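Iron-binding protein (Staphylococcus epidermidis, PDB 4M7O) probably binds iron, perhaps as a chelate, as an extracytoplasmic solute-binding protein of the two-lobed periplasmic binding protein family. Local coordinates at residues E118-F123 with E138-T143; K144-K149 with R263-L268. All coordinates share one frame; numbering follows the deposited sequence.

Contact 1 (E118-F123 with E138-T143); sequences ETYDTF and ELVDET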
loop_
_atom_site.group_PDB
_atom_site.type_symbol
_atom_site.label_atom_id
_atom_site.label_comp_id
_atom_site.label_asym_id
_atom_site.label_seq_id
_atom_site.Cartn_x
_atom_site.Cartn_y
_atom_site.Cartn_z
ATOM N N GLU A 118 -9.776 6.048 1.718
ATOM C CA GLU A 118 -9.866 5.061 2.776
ATOM C C GLU A 118 -8.624 5.153 3.644
ATOM O O GLU A 118 -8.666 4.868 4.834
ATOM C CB GLU A 118 -10.028 3.656 2.192
ATOM C CG GLU A 118 -11.455 3.320 1.761
ATOM C CD GLU A 118 -11.539 2.034 0.957
ATOM O OE1 GLU A 118 -12.395 1.956 0.046
ATOM O OE2 GLU A 118 -10.750 1.102 1.234
ATOM N N THR A 119 -7.513 5.559 3.037
ATOM C CA THR A 119 -6.286 5.780 3.785
ATOM C C THR A 119 -6.501 6.916 4.785
ATOM O O THR A 119 -6.134 6.794 5.958
ATOM C CB THR A 119 -5.119 6.114 2.848
ATOM O OG1 THR A 119 -4.898 5.009 1.963
ATOM C CG2 THR A 119 -3.845 6.395 3.645
ATOM N N TYR A 120 -7.106 8.008 4.319
ATOM C CA TYR A 120 -7.446 9.130 5.181
ATOM C C TYR A 120 -8.354 8.639 6.289
ATOM O O TYR A 120 -8.206 9.059 7.440
ATOM C CB TYR A 120 -8.162 10.235 4.393
ATOM C CG TYR A 120 -7.343 10.874 3.291
ATOM C CD1 TYR A 120 -5.950 10.864 3.317
ATOM C CD2 TYR A 120 -7.969 11.500 2.223
ATOM C CE1 TYR A 120 -5.204 11.462 2.288
ATOM C CE2 TYR A 120 -7.242 12.092 1.200
ATOM C CZ TYR A 120 -5.867 12.075 1.237
ATOM O OH TYR A 120 -5.178 12.676 0.208
ATOM N N ASP A 121 -9.289 7.751 5.946
ATOM C CA ASP A 121 -10.160 7.152 6.956
ATOM C C ASP A 121 -9.355 6.546 8.093
ATOM O O ASP A 121 -9.673 6.778 9.252
ATOM C CB ASP A 121 -11.073 6.076 6.368
ATOM C CG ASP A 121 -12.241 6.655 5.603
ATOM O OD1 ASP A 121 -12.473 7.884 5.689
ATOM O OD2 ASP A 121 -12.937 5.871 4.923
ATOM N N THR A 122 -8.317 5.777 7.781
ATOM C CA THR A 122 -7.565 5.134 8.863
ATOM C C THR A 122 -6.787 6.146 9.694
ATOM O O THR A 122 -6.541 5.913 10.882
ATOM C CB THR A 122 -6.605 4.036 8.373
ATOM O OG1 THR A 122 -5.508 4.640 7.683
ATOM C CG2 THR A 122 -7.330 3.039 7.463
ATOM N N PHE A 123 -6.392 7.260 9.080
ATOM C CA PHE A 123 -5.706 8.305 9.837
ATOM C C PHE A 123 -6.634 8.753 10.948
ATOM O O PHE A 123 -6.243 8.797 12.107
ATOM C CB PHE A 123 -5.347 9.510 8.967
ATOM C CG PHE A 123 -4.307 9.228 7.912
ATOM C CD1 PHE A 123 -3.723 7.971 7.796
ATOM C CD2 PHE A 123 -3.907 10.229 7.031
ATOM C CE1 PHE A 123 -2.769 7.712 6.815
ATOM C CE2 PHE A 123 -2.948 9.975 6.050
ATOM C CZ PHE A 123 -2.378 8.713 5.944
ATOM N N GLU A 138 -4.814 17.226 11.119
ATOM C CA GLU A 138 -3.674 17.892 10.516
ATOM C C GLU A 138 -2.953 16.942 9.561
ATOM O O GLU A 138 -2.535 17.341 8.473
ATOM C CB GLU A 138 -2.736 18.429 11.599
ATOM C CG GLU A 138 -3.394 19.498 12.475
ATOM C CD GLU A 138 -2.472 20.047 13.556
ATOM O OE1 GLU A 138 -1.337 19.539 13.694
ATOM O OE2 GLU A 138 -2.888 20.989 14.269
ATOM N N LEU A 139 -2.829 15.681 9.962
ATOM C CA LEU A 139 -2.188 14.678 9.125
ATOM C C LEU A 139 -2.975 14.431 7.835
ATOM O O LEU A 139 -2.386 14.248 6.768
ATOM C CB LEU A 139 -2.024 13.370 9.902
ATOM C CG LEU A 139 -1.535 12.195 9.061
ATOM C CD1 LEU A 139 -0.158 12.480 8.498
ATOM C CD2 LEU A 139 -1.519 10.928 9.891
ATOM N N VAL A 140 -4.304 14.431 7.930
ATOM C CA VAL A 140 -5.132 14.208 6.751
ATOM C C VAL A 140 -4.988 15.398 5.822
ATOM O O VAL A 140 -4.782 15.233 4.618
ATOM C CB VAL A 140 -6.621 13.998 7.105
ATOM C CG1 VAL A 140 -7.499 14.156 5.862
ATOM C CG2 VAL A 140 -6.832 12.620 7.721
ATOM N N ASP A 141 -5.078 16.599 6.389
ATOM C CA ASP A 141 -5.002 17.828 5.602
ATOM C C ASP A 141 -3.670 17.991 4.875
ATOM O O ASP A 141 -3.639 18.399 3.717
ATOM C CB ASP A 141 -5.277 19.046 6.482
ATOM C CG ASP A 141 -6.719 19.113 6.946
ATOM O OD1 ASP A 141 -7.591 18.541 6.255
ATOM O OD2 ASP A 141 -6.978 19.742 7.997
ATOM N N GLU A 142 -2.571 17.665 5.547
ATOM C CA GLU A 142 -1.257 17.824 4.941
ATOM C C GLU A 142 -1.051 16.783 3.853
ATOM O O GLU A 142 -0.435 17.051 2.815
ATOM C CB GLU A 142 -0.155 17.721 5.994
ATOM C CG GLU A 142 1.191 18.209 5.498
ATOM C CD GLU A 142 2.291 17.190 5.689
ATOM O OE1 GLU A 142 3.476 17.552 5.518
ATOM O OE2 GLU A 142 1.971 16.023 6.000
ATOM N N THR A 143 -1.583 15.590 4.088
ATOM C CA THR A 143 -1.459 14.522 3.117
ATOM C C THR A 143 -2.295 14.831 1.867
ATOM O O THR A 143 -1.846 14.592 0.746
ATOM C CB THR A 143 -1.867 13.185 3.724
ATOM O OG1 THR A 143 -1.073 12.935 4.895
ATOM C CG2 THR A 143 -1.651 12.076 2.724
#
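The side chains of Phe123 and Leu139 cross at about a right angle between two antiparallel helices. The CD2 methyl of Leu139 lies over one face of the Phe123 ring, 4.0 Å from its centroid and 21° off the normal, a CH-pi contact displaced toward the rim. Leu139 CG lies over the same face, above the rim atom Phe123 CD2 at 3.7 Å. On the opposite face sits the carbonyl oxygen of Thr119, one turn back in the ring's own helix, and Val140 CG2 reaches the ring edge while touching Phe123 CB at 3.7 Å. Val140 thus serves two aromatics, because its other methyl, CG1, is placed over a face of Tyr120. Thr143 fits between the two rings by dividing its branches. Its CG2 abuts the edge of Tyr120, 3.6 Å from CE1, and its OG1 approaches Phe123 CE2 obliquely. With OG1 anti to the carbonyl carbon and beside the backbone N (chi1 -56°), the hydroxyl donates a 2.6 Å hydrogen bond to Leu139 O, which also accepts from Thr143 N; a buried polar group is satisfied within its own helix, and no hydrogen bond crosses between the segments. The segment axes approach to 9.5 Å at 154°. This pairs helix 116-129 with helix 133-152 as a helical hairpin, with Ile35 of helix 30-38 against Phe123 and Ile264 of helix 264-275 against Tyr120 and Thr143.

Contact 2 (K144-K149 with R263-L268); sequences KHNVDK and RIDEGL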
loop_
_atom_site.group_PDB
_atom_site.type_symbol
_atom_site.label_atom_id
_atom_site.label_comp_id
_atom_site.label_asym_id
_atom_site.label_seq_id
_atom_site.Cartn_x
_atom_site.Cartn_y
_atom_site.Cartn_z
ATOM N N LYS A 144 -3.493 15.379 2.058
ATOM C CA LYS A 144 -4.310 15.821 0.935
ATOM C C LYS A 144 -3.544 16.850 0.113
ATOM O O LYS A 144 -3.545 16.797 -1.114
ATOM C CB LYS A 144 -5.621 16.435 1.427
ATOM C CG LYS A 144 -6.737 15.436 1.657
ATOM C CD LYS A 144 -7.931 16.074 2.370
ATOM C CE LYS A 144 -9.073 15.069 2.556
ATOM N NZ LYS A 144 -10.201 15.620 3.362
ATOM N N HIS A 145 -2.890 17.786 0.797
ATOM C CA HIS A 145 -2.140 18.834 0.117
ATOM C C HIS A 145 -1.077 18.240 -0.805
ATOM O O HIS A 145 -0.944 18.638 -1.953
ATOM C CB HIS A 145 -1.486 19.777 1.123
ATOM C CG HIS A 145 -0.616 20.817 0.489
ATOM N ND1 HIS A 145 -1.127 21.894 -0.208
ATOM C CD2 HIS A 145 0.731 20.938 0.433
ATOM C CE1 HIS A 145 -0.131 22.636 -0.659
ATOM N NE2 HIS A 145 1.006 22.080 -0.285
ATOM N N ASN A 146 -0.321 17.277 -0.300
ATOM C CA ASN A 146 0.733 16.672 -1.099
ATOM C C ASN A 146 0.184 15.854 -2.251
ATOM O O ASN A 146 0.750 15.861 -3.346
ATOM C CB ASN A 146 1.636 15.811 -0.215
ATOM C CG ASN A 146 2.331 16.624 0.852
ATOM O OD1 ASN A 146 2.653 17.792 0.639
ATOM N ND2 ASN A 146 2.568 16.014 2.003
ATOM N N VAL A 147 -0.912 15.139 -2.000
ATOM C CA VAL A 147 -1.558 14.341 -3.032
ATOM C C VAL A 147 -2.104 15.258 -4.119
ATOM O O VAL A 147 -1.853 15.034 -5.302
ATOM C CB VAL A 147 -2.681 13.464 -2.447
ATOM C CG1 VAL A 147 -3.510 12.833 -3.549
ATOM C CG2 VAL A 147 -2.100 12.374 -1.528
ATOM N N ASP A 148 -2.824 16.301 -3.718
ATOM C CA ASP A 148 -3.410 17.246 -4.671
ATOM C C ASP A 148 -2.355 17.916 -5.537
ATOM O O ASP A 148 -2.616 18.267 -6.687
ATOM C CB ASP A 148 -4.238 18.312 -3.943
ATOM C CG ASP A 148 -5.435 17.725 -3.214
ATOM O OD1 ASP A 148 -5.717 16.515 -3.394
ATOM O OD2 ASP A 148 -6.100 18.477 -2.465
ATOM N N LYS A 149 -1.164 18.097 -4.978
ATOM C CA LYS A 149 -0.041 18.629 -5.737
ATOM C C LYS A 149 0.358 17.685 -6.880
ATOM O O LYS A 149 0.559 18.132 -8.004
ATOM C CB LYS A 149 1.138 18.874 -4.801
ATOM C CG LYS A 149 2.273 19.671 -5.396
ATOM C CD LYS A 149 3.246 20.106 -4.307
ATOM N N ARG A 263 2.923 8.776 3.467
ATOM C CA ARG A 263 3.737 9.072 2.286
ATOM C C ARG A 263 3.129 8.565 0.967
ATOM O O ARG A 263 3.848 8.373 -0.015
ATOM C CB ARG A 263 5.179 8.564 2.483
ATOM C CG ARG A 263 5.918 9.191 3.686
ATOM C CD ARG A 263 7.310 8.583 3.884
ATOM N NE ARG A 263 7.243 7.155 4.207
ATOM C CZ ARG A 263 8.046 6.224 3.694
ATOM N NH1 ARG A 263 8.998 6.561 2.836
ATOM N NH2 ARG A 263 7.899 4.954 4.046
ATOM N N ILE A 264 1.808 8.387 0.930
ATOM C CA ILE A 264 1.135 7.960 -0.302
ATOM C C ILE A 264 1.360 8.882 -1.486
ATOM O O ILE A 264 1.234 8.452 -2.636
ATOM C CB ILE A 264 -0.395 7.865 -0.167
ATOM C CG1 ILE A 264 -0.919 8.954 0.759
ATOM C CG2 ILE A 264 -0.827 6.481 0.274
ATOM C CD1 ILE A 264 -2.418 9.069 0.749
ATOM N N ASP A 265 1.639 10.159 -1.222
ATOM C CA ASP A 265 1.863 11.095 -2.319
ATOM C C ASP A 265 3.104 10.683 -3.111
ATOM O O ASP A 265 3.151 10.832 -4.335
ATOM C CB ASP A 265 2.005 12.530 -1.804
ATOM C CG ASP A 265 3.268 12.734 -0.983
ATOM O OD1 ASP A 265 3.356 12.147 0.109
ATOM O OD2 ASP A 265 4.168 13.483 -1.425
ATOM N N GLU A 266 4.097 10.144 -2.415
ATOM C CA GLU A 266 5.312 9.697 -3.074
ATOM C C GLU A 266 5.006 8.503 -3.984
ATOM O O GLU A 266 5.467 8.450 -5.126
ATOM C CB GLU A 266 6.394 9.396 -2.035
ATOM C CG GLU A 266 6.678 10.605 -1.135
ATOM C CD GLU A 266 7.602 10.298 0.038
ATOM O OE1 GLU A 266 8.094 9.148 0.129
ATOM O OE2 GLU A 266 7.833 11.210 0.872
ATOM N N GLY A 267 4.200 7.567 -3.497
ATOM C CA GLY A 267 3.767 6.444 -4.313
ATOM C C GLY A 267 2.978 6.900 -5.525
ATOM O O GLY A 267 3.227 6.442 -6.644
ATOM N N LEU A 268 2.036 7.818 -5.313
ATOM C CA LEU A 268 1.255 8.367 -6.415
ATOM C C LEU A 268 2.157 9.061 -7.425
ATOM O O LEU A 268 1.909 8.992 -8.632
ATOM C CB LEU A 268 0.206 9.352 -5.897
ATOM C CG LEU A 268 -0.807 9.849 -6.929
ATOM C CD1 LEU A 268 -1.722 8.709 -7.329
ATOM C CD2 LEU A 268 -1.618 11.006 -6.390
HETATM O O HOH W 1 3.678 15.753 -3.140
#
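The carboxylate of Asp265 carries Asn146 CB over one face, almost directly above CG at 3.6 Å; no direct hydrogen bond crosses between the two segments, and the flat group rests on an aliphatic carbon. A water bridges the segments from the same side of that plane, donating to Asp265 OD2 and to Asn146 O, each at 2.9 Å from the water oxygen. Asp265 CG stands between the backbone N and the carbonyl carbon (chi1 67°), which sets it beneath Asn146 CB; in the first turn of its helix, the negative group should also be favoured by the helix dipole. Val147 supplies the apolar half. Its CG2 meets Ile264 CD1 at 4.0 Å and also nears Asp265 CB, while CG1 touches Leu268 CD2 at 3.9 Å, the two side chains crossing at about a right angle. The backbones come close at this point, with Val147 CA 4.8 Å from Asp265 CA, and the segment axes run almost parallel at 10°. Met185 of helix 181-188 also covers Leu268. Here the C-terminal helix 264-275 packs on the long helix 133-152 that joins the two lobes, an interlobe helix characteristic of class III solute-binding proteins.

In the fold
The two contacts occupy consecutive turns of helix 133-152, with centres about 11 Å apart, and follow one another along the chain, contact 1 being complete before contact 2 begins. Contact 1 joins helices that follow one another in the chain, whereas contact 2 brings back the C-terminal helix after 113 intervening residues that include the strands of the mixed sheet. They merge through Tyr120, whose OH lies 3.5 Å from Val147 CG2, and through Ile264, whose CD1 is 3.7 Å from Thr143 CG2. Helix 133-152 runs between the lobe built on the five-stranded parallel sheet and the lobe built on the mixed sheet. A single long helix between the lobes is consistent with the limited lobe movement usual in this class of binding proteins.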